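Local coordinates for N-acetyltransferase domain-containing protein (Deinococcus radiodurans, PDB 3S6F) that binds coenzyme A in a GNAT-family fold and probably transfers acetyl groups from acetyl-coenzyme A to the amine of an acceptor substrate, at the coenzyme A site and the interface of chains A and B. Coordinates in Å, arbitrary orientation; residue numbers count along the deposited sequence, not the author numbering. Chains: chain A/B, Hypothetical acetyltransferase.

Contact 1: the coenzyme A site. Residues chain A 79-81, 86-92, 115-116, 119-120, 122. With COA (coenzyme A), chain C.
COA O1A of the pyrophosphate phosphorus P1A is gripped twice by one residue: A:Ser92 OG reaches it at 2.6 Å, its hydroxyl beside the backbone N (chi1 -66°), and A:Ser92 N adds a longer bond. The neighbouring oxygens each meet a backbone N-H. A:Gly89 N holds COA O2A at 2.8 Å, A:Gly91 N holds O5A, and A:Ser87 N holds O4A. Water 1 bridges O5A to A:Leu88 N and A:Leu90 N, so loop 87-89 and the first turn of helix 90-102 present N-H groups to the diphosphate, and the helix dipole would probably help stabilise the charge. A:Ser87 turns OG anti to its backbone N, from where it donates a hydrogen bond of 2.6 Å to COA O8A of the 3'-phosphate. Along the pantetheine the contacts are strand-like: amide N4P donates to A:Leu79 O, and A:Val81 N donates almost straight (177°) to O9P. A:Arg86, extended to NE, sets a guanidinium face under COA N8P, which lies toward its rim, while NE is tied to A:Val81 O. A:Phe119 brings CE1 within 3.8 Å of COA CCP, and its CD2 covers the centre of the A:Tyr120 ring. The coenzyme, modelled at partial occupancy, lies between strand 79-81, the GNAT signature (Q/R)xxGx(G/A), A:Arg86 to A:Gly91, and helix 117-122.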
loop_
_atom_site.group_PDB
_atom_site.type_symbol
_atom_site.label_atom_id
_atom_site.label_comp_id
_atom_site.label_asym_id
_atom_site.label_seq_id
_atom_site.Cartn_x
_atom_site.Cartn_y
_atom_site.Cartn_z
ATOM N N LEU A 79 -10.882 1.575 5.561
ATOM C CA LEU A 79 -11.494 2.689 6.278
ATOM C C LEU A 79 -12.945 2.303 6.511
ATOM O O LEU A 79 -13.659 2.024 5.545
ATOM C CB LEU A 79 -11.412 3.980 5.460
ATOM C CG LEU A 79 -12.216 5.177 5.986
ATOM C CD1 LEU A 79 -11.617 5.725 7.280
ATOM C CD2 LEU A 79 -12.343 6.250 4.906
ATOM N N GLU A 80 -13.409 2.345 7.754
ATOM C CA GLU A 80 -14.800 2.027 7.991
ATOM C C GLU A 80 -15.271 2.681 9.267
ATOM O O GLU A 80 -14.605 2.703 10.292
ATOM C CB GLU A 80 -15.038 0.517 8.095
ATOM C CG GLU A 80 -16.507 0.127 8.095
ATOM C CD GLU A 80 -16.730 -1.382 8.008
ATOM O OE1 GLU A 80 -15.735 -2.141 8.093
ATOM O OE2 GLU A 80 -17.908 -1.802 7.878
ATOM N N VAL A 81 -16.485 3.230 9.172
ATOM C CA VAL A 81 -17.242 3.756 10.301
ATOM C C VAL A 81 -18.516 2.942 10.380
ATOM O O VAL A 81 -19.178 2.703 9.374
ATOM C CB VAL A 81 -17.543 5.270 10.137
ATOM C CG1 VAL A 81 -18.510 5.783 11.188
ATOM C CG2 VAL A 81 -16.226 6.073 10.125
ATOM N N ARG A 86 -22.025 7.114 10.921
ATOM C CA ARG A 86 -21.696 7.789 9.673
ATOM C C ARG A 86 -22.384 9.146 9.589
ATOM O O ARG A 86 -23.366 9.421 10.297
ATOM C CB ARG A 86 -22.093 6.905 8.488
ATOM C CG ARG A 86 -21.269 5.646 8.427
ATOM C CD ARG A 86 -21.704 4.728 7.297
ATOM N NE ARG A 86 -20.966 3.475 7.390
ATOM C CZ ARG A 86 -21.401 2.306 7.017
ATOM N NH1 ARG A 86 -22.512 2.160 6.303
ATOM N NH2 ARG A 86 -20.684 1.239 7.231
ATOM N N SER A 87 -21.910 9.980 8.669
ATOM C CA SER A 87 -22.555 11.253 8.354
ATOM C C SER A 87 -22.365 12.303 9.449
ATOM O O SER A 87 -23.141 13.284 9.532
ATOM C CB SER A 87 -24.033 11.091 8.004
ATOM O OG SER A 87 -24.524 12.209 7.274
ATOM N N LEU A 88 -21.349 12.125 10.279
ATOM C CA LEU A 88 -20.977 13.076 11.318
ATOM C C LEU A 88 -19.591 13.661 11.096
ATOM O O LEU A 88 -19.116 14.454 11.899
ATOM C CB LEU A 88 -21.023 12.427 12.699
ATOM C CG LEU A 88 -22.346 11.944 13.196
ATOM C CD1 LEU A 88 -22.209 11.113 14.462
ATOM C CD2 LEU A 88 -23.308 13.151 13.383
ATOM N N GLY A 89 -18.910 13.249 10.028
ATOM C CA GLY A 89 -17.545 13.670 9.764
ATOM C C GLY A 89 -16.458 12.758 10.284
ATOM O O GLY A 89 -15.263 13.042 10.126
ATOM N N LEU A 90 -16.838 11.617 10.858
ATOM C CA LEU A 90 -15.844 10.730 11.474
ATOM C C LEU A 90 -14.900 10.089 10.443
ATOM O O LEU A 90 -13.698 9.947 10.699
ATOM C CB LEU A 90 -16.521 9.724 12.373
ATOM C CG LEU A 90 -15.601 8.812 13.170
ATOM C CD1 LEU A 90 -14.657 9.606 14.046
ATOM C CD2 LEU A 90 -16.403 7.814 13.948
ATOM N N GLY A 91 -15.436 9.659 9.303
ATOM C CA GLY A 91 -14.578 9.070 8.297
ATOM C C GLY A 91 -13.524 10.045 7.812
ATOM O O GLY A 91 -12.361 9.687 7.632
ATOM N N SER A 92 -13.941 11.288 7.555
ATOM C CA SER A 92 -13.006 12.326 7.136
ATOM C C SER A 92 -11.961 12.598 8.213
ATOM O O SER A 92 -10.776 12.781 7.905
ATOM C CB SER A 92 -13.759 13.595 6.800
ATOM O OG SER A 92 -14.593 13.406 5.656
ATOM N N ASP A 115 -18.613 5.148 -6.247
ATOM C CA ASP A 115 -19.560 5.821 -5.350
ATOM C C ASP A 115 -18.892 6.678 -4.275
ATOM O O ASP A 115 -19.444 7.689 -3.844
ATOM C CB ASP A 115 -20.562 4.815 -4.719
ATOM C CG ASP A 115 -19.908 3.771 -3.809
ATOM O OD1 ASP A 115 -18.676 3.567 -3.858
ATOM O OD2 ASP A 115 -20.647 3.100 -3.051
ATOM N N VAL A 116 -17.679 6.294 -3.826
ATOM C CA VAL A 116 -17.008 6.993 -2.737
ATOM C C VAL A 116 -15.913 7.968 -3.241
ATOM O O VAL A 116 -15.246 8.646 -2.459
ATOM C CB VAL A 116 -16.486 5.945 -1.744
ATOM C CG1 VAL A 116 -15.284 5.276 -2.285
ATOM C CG2 VAL A 116 -16.206 6.560 -0.399
ATOM N N PHE A 119 -16.107 11.482 -1.665
ATOM C CA PHE A 119 -15.631 11.527 -0.287
ATOM C C PHE A 119 -14.118 11.816 -0.262
ATOM O O PHE A 119 -13.636 12.614 0.528
ATOM C CB PHE A 119 -15.971 10.202 0.397
ATOM C CG PHE A 119 -15.281 10.010 1.718
ATOM C CD1 PHE A 119 -15.825 10.520 2.877
ATOM C CD2 PHE A 119 -14.113 9.297 1.835
ATOM C CE1 PHE A 119 -15.183 10.384 4.104
ATOM C CE2 PHE A 119 -13.505 9.184 3.073
ATOM C CZ PHE A 119 -14.000 9.678 4.195
ATOM N N TYR A 120 -13.395 11.112 -1.111
ATOM C CA TYR A 120 -11.952 11.266 -1.159
ATOM C C TYR A 120 -11.510 12.554 -1.858
ATOM O O TYR A 120 -10.536 13.189 -1.454
ATOM C CB TYR A 120 -11.287 10.045 -1.803
ATOM C CG TYR A 120 -11.423 8.802 -0.967
ATOM C CD1 TYR A 120 -10.728 8.689 0.229
ATOM C CD2 TYR A 120 -12.208 7.729 -1.362
ATOM C CE1 TYR A 120 -10.834 7.557 1.045
ATOM C CE2 TYR A 120 -12.303 6.578 -0.553
ATOM C CZ TYR A 120 -11.616 6.505 0.635
ATOM O OH TYR A 120 -11.677 5.367 1.413
ATOM N N ARG A 122 -13.059 15.341 -1.685
ATOM C CA ARG A 122 -13.216 16.453 -0.739
ATOM C C ARG A 122 -12.088 16.531 0.284
ATOM O O ARG A 122 -11.824 17.602 0.848
ATOM C CB ARG A 122 -14.582 16.397 -0.061
ATOM C CG ARG A 122 -15.711 16.784 -1.011
ATOM C CD ARG A 122 -17.105 16.789 -0.338
ATOM N NE ARG A 122 -18.109 16.113 -1.180
ATOM C CZ ARG A 122 -18.674 14.936 -0.918
ATOM N NH1 ARG A 122 -18.401 14.248 0.191
ATOM N NH2 ARG A 122 -19.566 14.456 -1.769
HETATM N N1A COA C . -22.031 6.585 -1.732
HETATM C C2A COA C . -22.157 7.950 -1.886
HETATM N N3A COA C . -21.589 8.839 -1.003
HETATM C C4A COA C . -20.906 8.339 0.058
HETATM C C5A COA C . -20.792 6.966 0.253
HETATM C C6A COA C . -21.338 6.075 -0.669
HETATM N N6A COA C . -21.214 4.749 -0.541
HETATM N N7A COA C . -20.068 6.780 1.389
HETATM C C8A COA C . -19.756 7.993 1.892
HETATM N N9A COA C . -20.269 8.969 1.084
HETATM C C1B COA C . -20.119 10.414 1.241
HETATM C C2B COA C . -21.457 11.116 1.436
HETATM O O2B COA C . -21.313 12.366 0.834
HETATM C C3B COA C . -21.591 11.315 2.937
HETATM O O3B COA C . -22.437 12.389 3.309
HETATM P P3B COA C . -23.980 12.111 3.731
HETATM O O7A COA C . -24.630 11.452 2.540
HETATM O O8A COA C . -23.977 11.191 4.925
HETATM O O9A COA C . -24.547 13.475 4.042
HETATM C C4B COA C . -20.129 11.548 3.284
HETATM O O4B COA C . -19.389 10.710 2.406
HETATM C C5B COA C . -19.795 11.220 4.728
HETATM O O5B COA C . -18.536 11.785 5.045
HETATM P P1A COA C . -18.043 11.685 6.580
HETATM O O1A COA C . -16.772 12.456 6.631
HETATM O O2A COA C . -19.126 12.036 7.557
HETATM O O3A COA C . -17.657 10.138 6.650
HETATM P P2A COA C . -18.442 8.933 7.364
HETATM O O4A COA C . -19.863 8.937 6.946
HETATM O O5A COA C . -18.133 8.987 8.819
HETATM O O6A COA C . -17.629 7.719 6.737
HETATM C CBP COA C . -17.209 6.139 4.995
HETATM C CCP COA C . -17.471 7.599 5.324
HETATM C CDP COA C . -15.949 5.667 5.745
HETATM C CEP COA C . -16.965 6.007 3.474
HETATM C CAP COA C . -18.466 5.363 5.430
HETATM O OAP COA C . -19.551 5.630 4.560
HETATM C C9P COA C . -18.205 3.875 5.429
HETATM O O9P COA C . -17.671 3.283 6.490
HETATM N N8P COA C . -18.564 3.137 4.387
HETATM C C7P COA C . -18.334 1.698 4.340
HETATM C C6P COA C . -16.873 1.307 4.071
HETATM C C5P COA C . -16.313 2.112 2.933
HETATM O O5P COA C . -16.961 2.225 1.889
HETATM N N4P COA C . -15.103 2.651 3.142
HETATM C C3P COA C . -14.310 3.240 2.090
HETATM C C2P COA C . -13.180 2.267 1.754
HETATM S S1P COA C . -13.757 0.758 0.906
HETATM O O HOH W 1 -19.374 10.198 10.754
HETATM O O HOH W 2 -20.951 11.844 -2.154
#

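Contact 2: the interface of chains A and B. Residues chain A 99, 103-106, 108; chain B 135, 138, 142.
B:Arg135 lies along the loop of chain A before strand 107-112, bent about the CB-CG bond (chi2 65°) so that its aliphatic stem passes A:Leu105 O and its guanidinium ends among backbone carbonyls. One terminal nitrogen, NH1, serves two of them: it donates to A:Leu105 O at 2.9 Å, in the guanidinium plane and on a carbonyl lone pair, and to A:Gly103 O at 3.1 Å, tilted from that plane. NH2 turns to water 4, also bound by A:Leu99 O and A:Gly103 O. A:Val108 crosses obliquely, with CG2 at 3.6 Å from B:Arg135 NH1, and A:Asp104 OD1 stands above the rim of one guanidinium face without touching its charged nitrogens, near enough perhaps to steady the charge. At its other end B:Arg135 N donates to A:Tyr106 O. An alanine here would take away the NH1 donor to the carbonyls of A:Gly103 and A:Leu105 and the NH2 link to water 4, and would probably loosen the hold on the loop. Alongside, B:Asn138 points ND2 at A:Asp104 O (2.9 Å), approaching from above the carbonyl plane, and water 3 joins B:Asn138 O to A:Tyr106 N. B:Ile142 crosses A:Leu105 at about a right angle. The patch pins the C-terminal segment of one subunit to its neighbour, in a dimer that is plausibly biological.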
loop_
_atom_site.group_PDB
_atom_site.type_symbol
_atom_site.label_atom_id
_atom_site.label_comp_id
_atom_site.label_asym_id
_atom_site.label_seq_id
_atom_site.Cartn_x
_atom_site.Cartn_y
_atom_site.Cartn_z
ATOM N N LEU A 99 -3.337 10.387 7.949
ATOM C CA LEU A 99 -2.369 11.115 7.142
ATOM C C LEU A 99 -1.347 11.810 8.049
ATOM O O LEU A 99 -0.153 11.805 7.747
ATOM C CB LEU A 99 -3.069 12.087 6.177
ATOM C CG LEU A 99 -3.890 11.424 5.078
ATOM C CD1 LEU A 99 -4.769 12.460 4.368
ATOM C CD2 LEU A 99 -3.016 10.672 4.102
ATOM N N GLY A 103 2.872 10.990 8.091
ATOM C CA GLY A 103 3.804 12.040 7.746
ATOM C C GLY A 103 3.756 12.419 6.266
ATOM O O GLY A 103 2.948 11.942 5.478
ATOM N N ASP A 104 4.643 13.320 5.849
ATOM C CA ASP A 104 4.555 13.928 4.513
ATOM C C ASP A 104 5.276 13.151 3.411
ATOM O O ASP A 104 5.890 13.716 2.536
ATOM C CB ASP A 104 5.018 15.385 4.557
ATOM C CG ASP A 104 3.993 16.305 5.223
ATOM O OD1 ASP A 104 2.791 15.946 5.312
ATOM O OD2 ASP A 104 4.412 17.406 5.599
ATOM N N LEU A 105 5.170 11.840 3.452
ATOM C CA LEU A 105 5.611 10.902 2.396
ATOM C C LEU A 105 5.233 11.358 1.040
ATOM O O LEU A 105 4.112 11.864 0.848
ATOM C CB LEU A 105 4.885 9.561 2.537
ATOM C CG LEU A 105 5.138 8.816 3.824
ATOM C CD1 LEU A 105 4.231 7.596 3.961
ATOM C CD2 LEU A 105 6.665 8.481 3.966
ATOM N N TYR A 106 6.050 11.095 0.048
ATOM C CA TYR A 106 5.751 11.441 -1.302
ATOM C C TYR A 106 4.430 10.878 -1.819
ATOM O O TYR A 106 3.619 11.612 -2.397
ATOM C CB TYR A 106 6.930 11.017 -2.217
ATOM C CG TYR A 106 6.663 11.276 -3.685
ATOM C CD1 TYR A 106 6.239 12.532 -4.096
ATOM C CD2 TYR A 106 6.807 10.296 -4.637
ATOM C CE1 TYR A 106 5.934 12.773 -5.397
ATOM C CE2 TYR A 106 6.522 10.541 -5.986
ATOM C CZ TYR A 106 6.058 11.816 -6.344
ATOM O OH TYR A 106 5.689 12.128 -7.631
ATOM N N VAL A 108 0.838 8.680 -1.146
ATOM C CA VAL A 108 -0.195 7.998 -0.365
ATOM C C VAL A 108 -1.274 7.618 -1.353
ATOM O O VAL A 108 -1.769 8.489 -2.098
ATOM C CB VAL A 108 -0.798 8.852 0.742
ATOM C CG1 VAL A 108 -1.798 8.023 1.551
ATOM C CG2 VAL A 108 0.329 9.399 1.685
ATOM N N ARG B 135 3.188 14.447 -2.494
ATOM C CA ARG B 135 3.863 15.495 -1.784
ATOM C C ARG B 135 5.201 15.730 -2.445
ATOM O O ARG B 135 6.233 15.140 -2.082
ATOM C CB ARG B 135 4.083 15.123 -0.329
ATOM C CG ARG B 135 2.815 15.136 0.561
ATOM C CD ARG B 135 1.757 14.112 0.192
ATOM N NE ARG B 135 0.750 14.060 1.246
ATOM C CZ ARG B 135 0.842 13.377 2.370
ATOM N NH1 ARG B 135 1.864 12.572 2.600
ATOM N NH2 ARG B 135 -0.083 13.525 3.305
ATOM N N ASN B 138 8.811 16.145 -1.161
ATOM C CA ASN B 138 9.514 14.978 -0.621
ATOM C C ASN B 138 9.669 13.847 -1.593
ATOM O O ASN B 138 9.882 12.677 -1.222
ATOM C CB ASN B 138 8.810 14.537 0.641
ATOM C CG ASN B 138 8.900 15.613 1.704
ATOM O OD1 ASN B 138 9.925 16.322 1.808
ATOM N ND2 ASN B 138 7.854 15.796 2.411
ATOM N N ILE B 142 12.056 10.781 2.484
ATOM C CA ILE B 142 12.349 11.315 3.824
ATOM C C ILE B 142 13.751 10.901 4.247
ATOM O O ILE B 142 14.116 9.708 4.196
ATOM C CB ILE B 142 11.363 10.726 4.879
ATOM C CG1 ILE B 142 9.930 11.027 4.501
ATOM C CG2 ILE B 142 11.712 11.230 6.266
ATOM C CD1 ILE B 142 9.637 12.495 4.137
HETATM O O HOH W 3 8.821 10.983 0.756
HETATM O O HOH W 4 0.435 11.538 5.070
#

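Contact 3: the interface of chains A and B. Residues chain A 31, 35, 39, 43, 65, 77-78, 138-139, 141-142; chain B 69, 71-73, 106-107.
A turn capped by an aspartate, residues 69-73 of chain B, lies at the centre of this patch of the two-fold interface. B:Asp69, with CG in the crowded position between its backbone N and carbonyl carbon (chi1 62°), gathers three N-H groups on OD1, which takes B:Leu72 N on its syn lone pair, at 2.8 Å, while B:Ile71 N and B:Ala73 N come from above the carboxylate plane. Its other oxygen, OD2, meets chain A through waters 5 and 6, both shared with A:Asn65 ND2. The turn so fixed presents its side chains to chain A. B:Ile71 sets CG2 against A:Ile43 CG1 at 3.7 Å, and its carbonyl takes a bond from A:Ile142 N on a lone pair. B:Leu72 holds CG anti to its backbone N (chi1 -159°) and spreads its methyls, CD1 toward A:Gln139 and A:Gly141, CD2 toward A:Leu78 and A:Ile43. B:Ala73 CB packs on A:Pro77 CB at 3.6 Å, beside the methyl of selenomethionine B:Met107. At the nearby B:Tyr106 ring A:Gln139 CG lies over one face, offset toward the rim and 3.9 Å from the centroid, and A:Trp31 comes from the same side at the CE2 rim, edge-to-face, planes 55° apart. A:Gln139 NE2 adds a weak bond to B:Tyr106 OH. The turn precedes strand 73-75 of chain B and lodges between helix 37-46, the loop before strand 79-81 and the C-terminal segment of chain A.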
loop_
_atom_site.group_PDB
_atom_site.type_symbol
_atom_site.label_atom_id
_atom_site.label_comp_id
_atom_site.label_asym_id
_atom_site.label_seq_id
_atom_site.Cartn_x
_atom_site.Cartn_y
_atom_site.Cartn_z
ATOM N N TRP A 31 -19.360 -7.622 3.799
ATOM C CA TRP A 31 -18.360 -8.575 3.345
ATOM C C TRP A 31 -18.919 -9.982 3.459
ATOM O O TRP A 31 -19.385 -10.366 4.518
ATOM C CB TRP A 31 -17.092 -8.496 4.173
ATOM C CG TRP A 31 -16.252 -7.261 3.924
ATOM C CD1 TRP A 31 -16.666 -5.953 3.784
ATOM C CD2 TRP A 31 -14.833 -7.243 3.834
ATOM N NE1 TRP A 31 -15.575 -5.142 3.593
ATOM C CE2 TRP A 31 -14.443 -5.908 3.600
ATOM C CE3 TRP A 31 -13.841 -8.218 3.926
ATOM C CZ2 TRP A 31 -13.118 -5.541 3.447
ATOM C CZ3 TRP A 31 -12.523 -7.842 3.762
ATOM C CH2 TRP A 31 -12.178 -6.522 3.517
ATOM N N PRO A 35 -12.872 -10.913 7.951
ATOM C CA PRO A 35 -12.029 -11.174 9.116
ATOM C C PRO A 35 -12.839 -11.104 10.391
ATOM O O PRO A 35 -13.725 -10.272 10.545
ATOM C CB PRO A 35 -11.016 -10.009 9.088
ATOM C CG PRO A 35 -10.950 -9.646 7.631
ATOM C CD PRO A 35 -12.373 -9.769 7.173
ATOM N N THR A 39 -8.935 -11.393 14.085
ATOM C CA THR A 39 -8.118 -11.120 12.930
ATOM C C THR A 39 -7.929 -9.633 12.701
ATOM O O THR A 39 -6.839 -9.185 12.344
ATOM C CB THR A 39 -8.635 -11.856 11.686
ATOM O OG1 THR A 39 -8.572 -13.261 11.985
ATOM C CG2 THR A 39 -7.789 -11.538 10.451
ATOM N N ILE A 43 -4.558 -7.547 12.161
ATOM C CA ILE A 43 -4.357 -6.624 11.040
ATOM C C ILE A 43 -3.859 -5.264 11.519
ATOM O O ILE A 43 -2.900 -4.714 10.991
ATOM C CB ILE A 43 -5.678 -6.510 10.197
ATOM C CG1 ILE A 43 -5.944 -7.807 9.442
ATOM C CG2 ILE A 43 -5.614 -5.322 9.256
ATOM C CD1 ILE A 43 -7.353 -7.921 8.866
ATOM N N ASN A 65 -6.516 1.924 8.626
ATOM C CA ASN A 65 -5.150 1.434 8.727
ATOM C C ASN A 65 -4.321 1.896 7.544
ATOM O O ASN A 65 -4.846 2.354 6.528
ATOM C CB ASN A 65 -5.076 -0.098 8.884
ATOM C CG ASN A 65 -5.494 -0.866 7.625
ATOM O OD1 ASN A 65 -6.337 -0.402 6.865
ATOM N ND2 ASN A 65 -4.953 -2.081 7.480
ATOM N N PRO A 77 -5.416 0.492 3.211
ATOM C CA PRO A 77 -6.273 -0.608 2.784
ATOM C C PRO A 77 -7.730 -0.511 3.186
ATOM O O PRO A 77 -8.605 -0.906 2.415
ATOM C CB PRO A 77 -5.595 -1.846 3.425
ATOM C CG PRO A 77 -4.163 -1.436 3.628
ATOM C CD PRO A 77 -4.268 0.019 4.011
ATOM N N LEU A 78 -7.973 -0.091 4.423
ATOM C CA LEU A 78 -9.296 -0.156 5.053
ATOM C C LEU A 78 -9.645 1.135 5.743
ATOM O O LEU A 78 -8.830 1.693 6.484
ATOM C CB LEU A 78 -9.352 -1.292 6.079
ATOM C CG LEU A 78 -9.037 -2.710 5.615
ATOM C CD1 LEU A 78 -8.872 -3.624 6.837
ATOM C CD2 LEU A 78 -10.095 -3.241 4.631
ATOM N N ASN A 138 -9.289 -15.908 0.555
ATOM C CA ASN A 138 -8.615 -15.424 1.763
ATOM C C ASN A 138 -9.133 -14.113 2.274
ATOM O O ASN A 138 -8.462 -13.382 3.027
ATOM C CB ASN A 138 -7.129 -15.371 1.495
ATOM C CG ASN A 138 -6.586 -16.762 1.237
ATOM O OD1 ASN A 138 -7.048 -17.750 1.848
ATOM N ND2 ASN A 138 -5.707 -16.863 0.318
ATOM N N GLN A 139 -10.400 -13.826 1.981
ATOM C CA GLN A 139 -11.051 -12.636 2.458
ATOM C C GLN A 139 -11.073 -12.477 3.986
ATOM O O GLN A 139 -11.120 -11.349 4.474
ATOM C CB GLN A 139 -12.449 -12.544 1.841
ATOM C CG GLN A 139 -13.166 -11.212 2.095
ATOM C CD GLN A 139 -14.511 -11.212 1.374
ATOM O OE1 GLN A 139 -15.498 -11.646 1.901
ATOM N NE2 GLN A 139 -14.531 -10.771 0.084
ATOM N N GLY A 141 -8.658 -13.303 5.953
ATOM C CA GLY A 141 -7.281 -13.087 6.402
ATOM C C GLY A 141 -6.465 -14.339 6.431
ATOM O O GLY A 141 -6.985 -15.423 6.669
ATOM N N ILE A 142 -5.167 -14.203 6.272
ATOM C CA ILE A 142 -4.250 -15.337 6.469
ATOM C C ILE A 142 -4.154 -15.668 7.952
ATOM O O ILE A 142 -3.895 -14.785 8.796
ATOM C CB ILE A 142 -2.812 -14.973 5.989
ATOM C CG1 ILE A 142 -2.820 -14.558 4.536
ATOM C CG2 ILE A 142 -1.861 -16.123 6.256
ATOM C CD1 ILE A 142 -3.565 -15.511 3.581
ATOM N N ASP B 69 0.780 -6.059 5.120
ATOM C CA ASP B 69 0.562 -6.451 6.500
ATOM C C ASP B 69 0.655 -7.969 6.705
ATOM O O ASP B 69 0.520 -8.415 7.825
ATOM C CB ASP B 69 -0.745 -5.874 7.065
ATOM C CG ASP B 69 -2.006 -6.333 6.379
ATOM O OD1 ASP B 69 -1.988 -7.407 5.704
ATOM O OD2 ASP B 69 -3.017 -5.582 6.492
ATOM N N ILE B 71 -1.370 -10.216 6.180
ATOM C CA ILE B 71 -2.618 -10.845 6.610
ATOM C C ILE B 71 -3.751 -10.608 5.639
ATOM O O ILE B 71 -4.520 -11.546 5.351
ATOM C CB ILE B 71 -3.057 -10.388 8.017
ATOM C CG1 ILE B 71 -2.000 -10.709 9.063
ATOM C CG2 ILE B 71 -4.420 -10.976 8.422
ATOM C CD1 ILE B 71 -2.213 -10.029 10.428
ATOM N N LEU B 72 -3.900 -9.377 5.153
ATOM C CA LEU B 72 -5.034 -9.015 4.298
ATOM C C LEU B 72 -4.649 -8.198 3.082
ATOM O O LEU B 72 -5.339 -8.304 2.062
ATOM C CB LEU B 72 -6.101 -8.282 5.096
ATOM C CG LEU B 72 -7.510 -8.287 4.477
ATOM C CD1 LEU B 72 -8.153 -9.654 4.613
ATOM C CD2 LEU B 72 -8.380 -7.161 5.087
ATOM N N ALA B 73 -3.617 -7.336 3.170
ATOM C CA ALA B 73 -3.400 -6.345 2.148
ATOM C C ALA B 73 -1.948 -6.028 1.849
ATOM O O ALA B 73 -1.139 -5.963 2.753
ATOM C CB ALA B 73 -4.154 -5.022 2.486
ATOM N N TYR B 106 -5.630 -11.303 0.485
ATOM C CA TYR B 106 -6.859 -10.891 -0.107
ATOM C C TYR B 106 -6.725 -9.738 -1.099
ATOM O O TYR B 106 -7.250 -9.809 -2.217
ATOM C CB TYR B 106 -7.880 -10.545 1.010
ATOM C CG TYR B 106 -9.193 -10.019 0.469
ATOM C CD1 TYR B 106 -9.867 -10.731 -0.515
ATOM C CD2 TYR B 106 -9.742 -8.838 0.906
ATOM C CE1 TYR B 106 -11.013 -10.250 -1.060
ATOM C CE2 TYR B 106 -10.940 -8.347 0.372
ATOM C CZ TYR B 106 -11.560 -9.084 -0.649
ATOM O OH TYR B 106 -12.701 -8.646 -1.280
HETATM N N MSE B 107 -6.013 -8.687 -0.702
HETATM C CA MSE B 107 -5.910 -7.474 -1.519
HETATM C C MSE B 107 -4.483 -7.200 -1.938
HETATM O O MSE B 107 -3.601 -7.128 -1.092
HETATM C CB MSE B 107 -6.371 -6.252 -0.720
HETATM C CG MSE B 107 -7.796 -6.313 -0.272
HETATM SE SE MSE B 107 -8.159 -5.048 1.198
HETATM C CE MSE B 107 -7.687 -3.417 0.322
HETATM O O HOH W 5 -2.680 -3.571 8.424
HETATM O O HOH W 6 -5.426 -4.472 5.729
HETATM O O HOH W 7 -5.797 -12.484 3.087
#

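The C-alpha centres lie about 22 Å apart for contacts 1 and 2, 20 Å for contacts 1 and 3, and 24 Å for contacts 2 and 3. Helix 90-102 joins the coenzyme site to the interface: its first turn holds phosphate in contact 1, and A:Leu99 near its end enters contact 2. Strand 79-81 of contact 1 follows on A:Pro77 and A:Leu78 of contact 3. A:Tyr106, B:Asn138 and B:Ile142 of contact 2 return as B:Tyr106, A:Asn138 and A:Ile142 in contact 3, so the patches interlock by symmetry. Dimerisation could therefore brace elements that carry the coenzyme, though the structure alone does not show coupling.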